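Local coordinates for protein ofchtiv-allosamidin (PDB 6JMB) that probably hydrolyses chitin as a group IV insect chitinase of glycosyl hydrolase family 18, and binds the inhibitor allosamidin in its pocket, at residues 3-9 / 339-345. Sequence-based numbering, arbitrary orientation.
Sequences DKIVVCY and LRGIMLW. With AMI (allosamizoline), chain C; NAA (2-acetamido-2-deoxy-beta-D-allopyranose), chain B.
Build two extended strands, 5-9 and 341-345, running parallel, their axes 4.7 Å apart at 10°, with I5 beside G341, V6 beside I342, V7 beside M343 and C8 beside L344. Ahead of the strand, D3 O accepts a hydrogen bond from R340 NE (2.9 Å); OD1 lies 3.5 Å from the same NE, a salt bridge of charge alone. K4 NZ donates to L339 O (2.9 Å). Then parallel hydrogen bonding sets in: I5 N donates to R340 O (3.0 Å), I342 N to I5 O (3.0 Å), V7 N to I342 O (2.8 Å), L344 N to V7 O (2.9 Å) and Y9 N to L344 O (3.2 Å). Opposite I5, G341 (phi/psi 166/-157) must lack a side chain, since a CB would clash with I5 O. I5, V7 and M343 point to one face, V6, C8, I342 and L344 to the other, where L344 CD2 meets C8 SG at 3.6 Å. Y9 (chi1 m) puts CE1 3.3 Å from M343 SD, a Met-aromatic contact at the ring edge; its OH is hydrogen-bonded to D122. W345 (chi1 t) lays one ring face on allosamizoline and donates a hydrogen bond from NE1 to O7 of the NAA sugar (2.9 Å). These are the first and last strands closing a TIM barrel, with 35-43 and 243-256 flanking the pair; C8 is disulfide-linked to C33, and helix 362-373 packs on V6, I342 and L344.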
ATOM      1  N   ASP A   3      10.963   5.340  17.388  1.00 35.64           N
ATOM      2  CA  ASP A   3      11.356   5.768  16.052  1.00 26.88           C
ATOM      3  C   ASP A   3      10.798   4.890  14.932  1.00 22.91           C
ATOM      4  O   ASP A   3      10.454   5.404  13.870  1.00 26.74           O
ATOM      5  CB  ASP A   3      12.877   5.873  15.933  1.00 34.66           C
ATOM      6  CG  ASP A   3      13.336   6.058  14.500  1.00 44.51           C
ATOM      7  OD1 ASP A   3      13.250   7.192  13.978  1.00 47.09           O
ATOM      8  OD2 ASP A   3      13.770   5.056  13.894  1.00 42.73           O
ATOM      9  N   LYS A   4      10.714   3.577  15.152  1.00 18.98           N
ATOM     10  CA  LYS A   4      10.044   2.714  14.183  1.00 16.02           C
ATOM     11  C   LYS A   4       8.576   3.107  14.086  1.00 16.03           C
ATOM     12  O   LYS A   4       7.932   3.428  15.091  1.00 18.74           O
ATOM     13  CB  LYS A   4      10.134   1.248  14.612  1.00 20.56           C
ATOM     14  CG  LYS A   4      11.542   0.661  14.666  1.00 22.39           C
ATOM     15  CD  LYS A   4      12.323   0.921  13.393  1.00 21.74           C
ATOM     16  CE  LYS A   4      13.615   0.118  13.367  1.00 26.04           C
ATOM     17  NZ  LYS A   4      14.647   0.789  12.536  1.00 27.77           N
ATOM     18  N   ILE A   5       8.040   3.093  12.865  1.00 12.21           N
ATOM     19  CA  ILE A   5       6.659   3.501  12.643  1.00 12.31           C
ATOM     20  C   ILE A   5       5.886   2.402  11.927  1.00 10.39           C
ATOM     21  O   ILE A   5       6.451   1.532  11.257  1.00 10.96           O
ATOM     22  CB  ILE A   5       6.533   4.853  11.898  1.00 12.37           C
ATOM     23  CG1 ILE A   5       7.105   4.761  10.482  1.00 13.71           C
ATOM     24  CG2 ILE A   5       7.195   5.977  12.703  1.00 15.74           C
ATOM     25  CD1 ILE A   5       6.923   6.041   9.680  1.00 14.35           C
ATOM     26  N   VAL A   6       4.570   2.440  12.106  1.00 10.44           N
ATOM     27  CA  VAL A   6       3.645   1.522  11.459  1.00 10.09           C
ATOM     28  C   VAL A   6       2.598   2.393  10.780  1.00 10.27           C
ATOM     29  O   VAL A   6       1.804   3.056  11.457  1.00 11.26           O
ATOM     30  CB  VAL A   6       2.994   0.556  12.460  1.00 10.50           C
ATOM     31  CG1 VAL A   6       2.002  -0.344  11.757  1.00 11.93           C
ATOM     32  CG2 VAL A   6       4.058  -0.282  13.152  1.00 12.86           C
ATOM     33  N   VAL A   7       2.608   2.409   9.453  1.00 10.34           N
ATOM     34  CA  VAL A   7       1.749   3.287   8.662  1.00 10.27           C
ATOM     35  C   VAL A   7       0.597   2.443   8.128  1.00  9.55           C
ATOM     36  O   VAL A   7       0.790   1.599   7.243  1.00 10.80           O
ATOM     37  CB  VAL A   7       2.537   3.957   7.527  1.00  9.47           C
ATOM     38  CG1 VAL A   7       1.633   4.871   6.700  1.00 11.58           C
ATOM     39  CG2 VAL A   7       3.723   4.737   8.089  1.00 11.28           C
ATOM     40  N   CYS A   8      -0.601   2.655   8.668  1.00 10.51           N
ATOM     41  CA  CYS A   8      -1.773   1.858   8.325  1.00 11.05           C
ATOM     42  C   CYS A   8      -2.653   2.637   7.361  1.00 10.58           C
ATOM     43  O   CYS A   8      -3.203   3.675   7.738  1.00 11.37           O
ATOM     44  CB  CYS A   8      -2.605   1.576   9.572  1.00 11.19           C
ATOM     45  SG  CYS A   8      -1.794   0.591  10.840  1.00 15.16           S
ATOM     46  N   TYR A   9      -2.844   2.108   6.158  1.00  8.63           N
ATOM     47  CA  TYR A   9      -3.831   2.670   5.243  1.00  8.33           C
ATOM     48  C   TYR A   9      -5.190   2.030   5.473  1.00  9.08           C
ATOM     49  O   TYR A   9      -5.291   0.823   5.726  1.00 10.13           O
ATOM     50  CB  TYR A   9      -3.420   2.430   3.794  1.00  9.42           C
ATOM     51  CG  TYR A   9      -2.358   3.369   3.298  1.00  9.42           C
ATOM     52  CD1 TYR A   9      -1.013   3.107   3.505  1.00 12.18           C
ATOM     53  CD2 TYR A   9      -2.707   4.525   2.613  1.00 10.13           C
ATOM     54  CE1 TYR A   9      -0.052   3.976   3.041  1.00 11.66           C
ATOM     55  CE2 TYR A   9      -1.748   5.399   2.145  1.00 10.39           C
ATOM     56  CZ  TYR A   9      -0.419   5.109   2.350  1.00 11.08           C
ATOM     57  OH  TYR A   9       0.562   5.959   1.876  1.00 13.66           O
ATOM     58  N   LEU A 339      15.329   0.011   8.414  1.00 12.50           N
ATOM     59  CA  LEU A 339      14.319   0.829   7.762  1.00 12.19           C
ATOM     60  C   LEU A 339      13.453   1.526   8.806  1.00 13.52           C
ATOM     61  O   LEU A 339      13.327   1.081   9.949  1.00 14.91           O
ATOM     62  CB  LEU A 339      13.459  -0.030   6.837  1.00 11.88           C
ATOM     63  CG  LEU A 339      14.205  -0.805   5.752  1.00 12.13           C
ATOM     64  CD1 LEU A 339      13.213  -1.477   4.805  1.00 12.30           C
ATOM     65  CD2 LEU A 339      15.167   0.115   4.990  1.00 13.33           C
ATOM     66  N   ARG A 340      12.844   2.641   8.390  1.00 12.38           N
ATOM     67  CA  ARG A 340      12.073   3.466   9.311  1.00 12.57           C
ATOM     68  C   ARG A 340      10.842   2.743   9.845  1.00 13.16           C
ATOM     69  O   ARG A 340      10.383   3.032  10.955  1.00 12.92           O
ATOM     70  CB  ARG A 340      11.676   4.763   8.616  1.00 13.11           C
ATOM     71  CG  ARG A 340      10.823   5.691   9.461  1.00 14.23           C
ATOM     72  CD  ARG A 340      11.586   6.137  10.706  1.00 16.58           C
ATOM     73  NE  ARG A 340      10.801   7.036  11.546  1.00 21.54           N
ATOM     74  CZ  ARG A 340      10.495   8.289  11.222  1.00 30.56           C
ATOM     75  NH1 ARG A 340      10.909   8.806  10.070  1.00 27.08           N
ATOM     76  NH2 ARG A 340       9.777   9.030  12.055  1.00 26.18           N
ATOM     77  N   GLY A 341      10.287   1.808   9.085  1.00 12.17           N
ATOM     78  CA  GLY A 341       9.153   1.068   9.592  1.00 13.05           C
ATOM     79  C   GLY A 341       8.456   0.310   8.487  1.00  9.98           C
ATOM     80  O   GLY A 341       9.044   0.012   7.442  1.00 11.38           O
ATOM     81  N   ILE A 342       7.188   0.020   8.746  1.00 10.48           N
ATOM     82  CA  ILE A 342       6.362  -0.817   7.886  1.00  9.21           C
ATOM     83  C   ILE A 342       5.105  -0.042   7.527  1.00 10.33           C
ATOM     84  O   ILE A 342       4.485   0.599   8.387  1.00 11.17           O
ATOM     85  CB  ILE A 342       5.987  -2.141   8.589  1.00 10.54           C
ATOM     86  CG1 ILE A 342       7.245  -2.955   8.898  1.00 11.41           C
ATOM     87  CG2 ILE A 342       5.004  -2.962   7.752  1.00 11.33           C
ATOM     88  CD1 ILE A 342       8.005  -3.409   7.673  1.00 13.59           C
ATOM     89  N   MET A 343       4.751  -0.079   6.248  0.50  9.79           N
ATOM     90  CA  MET A 343       3.504   0.468   5.738  0.50  9.78           C
ATOM     91  C   MET A 343       2.650  -0.707   5.280  0.50  9.45           C
ATOM     92  O   MET A 343       3.182  -1.701   4.776  0.50 11.04           O
ATOM     93  CB  MET A 343       3.808   1.384   4.540  0.50 12.64           C
ATOM     94  CG  MET A 343       2.601   1.925   3.815  0.50 13.45           C
ATOM     95  SD  MET A 343       3.061   2.987   2.420  0.50 23.52           S
ATOM     96  CE  MET A 343       3.517   1.792   1.164  0.50 13.12           C
ATOM     97  N   LEU A 344       1.334  -0.619   5.468  1.00  9.56           N
ATOM     98  CA  LEU A 344       0.466  -1.713   5.069  1.00  9.43           C
ATOM     99  C   LEU A 344      -0.713  -1.225   4.245  1.00 10.90           C
ATOM    100  O   LEU A 344      -1.373  -0.245   4.593  1.00 11.12           O
ATOM    101  CB  LEU A 344      -0.033  -2.516   6.280  1.00 11.53           C
ATOM    102  CG  LEU A 344      -0.812  -1.683   7.288  1.00 12.08           C
ATOM    103  CD1 LEU A 344      -2.059  -2.415   7.771  1.00 17.89           C
ATOM    104  CD2 LEU A 344       0.079  -1.330   8.477  1.00 20.56           C
ATOM    105  N   TRP A 345      -0.976  -1.928   3.154  1.00 10.33           N
ATOM    106  CA  TRP A 345      -2.233  -1.809   2.426  1.00  8.79           C
ATOM    107  C   TRP A 345      -2.934  -3.150   2.566  1.00  9.50           C
ATOM    108  O   TRP A 345      -2.461  -4.149   2.007  1.00  9.70           O
ATOM    109  CB  TRP A 345      -1.998  -1.515   0.941  1.00 10.09           C
ATOM    110  CG  TRP A 345      -3.312  -1.279   0.284  1.00  9.26           C
ATOM    111  CD1 TRP A 345      -4.145  -2.223  -0.267  1.00  9.47           C
ATOM    112  CD2 TRP A 345      -4.002  -0.030   0.193  1.00  9.52           C
ATOM    113  NE1 TRP A 345      -5.305  -1.621  -0.716  1.00 10.65           N
ATOM    114  CE2 TRP A 345      -5.240  -0.281  -0.441  1.00  9.93           C
ATOM    115  CE3 TRP A 345      -3.693   1.278   0.578  1.00  9.97           C
ATOM    116  CZ2 TRP A 345      -6.164   0.732  -0.697  1.00 10.58           C
ATOM    117  CZ3 TRP A 345      -4.611   2.281   0.320  1.00 10.40           C
ATOM    118  CH2 TRP A 345      -5.829   2.002  -0.314  1.00 10.33           C
TER
HETATM  119  C1  AMI C 501      -2.052   0.644  -3.588  1.00 11.03           C
HETATM  120  C2  AMI C 501      -2.712   1.981  -4.116  1.00 10.26           C
HETATM  121  C3  AMI C 501      -4.134   1.735  -4.019  1.00 10.71           C
HETATM  122  C4  AMI C 501      -4.290   0.178  -4.260  1.00 11.28           C
HETATM  123  C5  AMI C 501      -3.241  -0.336  -3.392  1.00 10.67           C
HETATM  124  C6  AMI C 501      -2.841  -1.822  -3.713  1.00 12.13           C
HETATM  125  C7  AMI C 501      -1.602   2.348  -2.239  1.00 10.95           C
HETATM  126  C8  AMI C 501      -1.103   4.557  -1.076  1.00 12.48           C
HETATM  127  C9  AMI C 501      -0.276   2.357  -0.054  1.00 11.28           C
HETATM  128  N2  AMI C 501      -2.288   2.925  -3.318  1.00 10.75           N
HETATM  129  N7  AMI C 501      -0.996   3.093  -1.128  1.00 11.24           N
HETATM  130  O3  AMI C 501      -4.851   2.538  -4.955  1.00 11.72           O
HETATM  131  O4  AMI C 501      -5.522  -0.379  -3.821  1.00 10.51           O
HETATM  132  O6  AMI C 501      -2.508  -1.912  -5.083  1.00 13.86           O
HETATM  133  O7  AMI C 501      -1.507   0.990  -2.294  1.00 10.96           O
HETATM  134  C1  NAA B   1      -6.552  -0.282  -4.756  1.00 11.11           C
HETATM  135  C2  NAA B   1      -7.633  -1.296  -4.420  1.00 10.81           C
HETATM  136  C3  NAA B   1      -8.842  -1.136  -5.262  1.00 13.48           C
HETATM  137  C4  NAA B   1      -9.385   0.277  -5.163  1.00 14.28           C
HETATM  138  C5  NAA B   1      -8.286   1.264  -5.532  1.00 11.56           C
HETATM  139  C6  NAA B   1      -8.713   2.695  -5.405  1.00 10.66           C
HETATM  140  C7  NAA B   1      -6.730  -3.494  -3.464  1.00 12.82           C
HETATM  141  C8  NAA B   1      -6.012  -4.826  -3.705  1.00 14.88           C
HETATM  142  N2  NAA B   1      -6.964  -2.624  -4.642  1.00 12.91           N
HETATM  143  O3  NAA B   1      -8.471  -1.453  -6.638  1.00 14.96           O
HETATM  144  O4  NAA B   1     -10.492   0.506  -6.058  1.00 15.49           O
HETATM  145  O5  NAA B   1      -7.157   1.071  -4.624  1.00 10.91           O
HETATM  146  O6  NAA B   1      -7.641   3.497  -5.852  1.00 11.54           O
HETATM  147  O7  NAA B   1      -7.098  -3.169  -2.400  1.00 12.03           O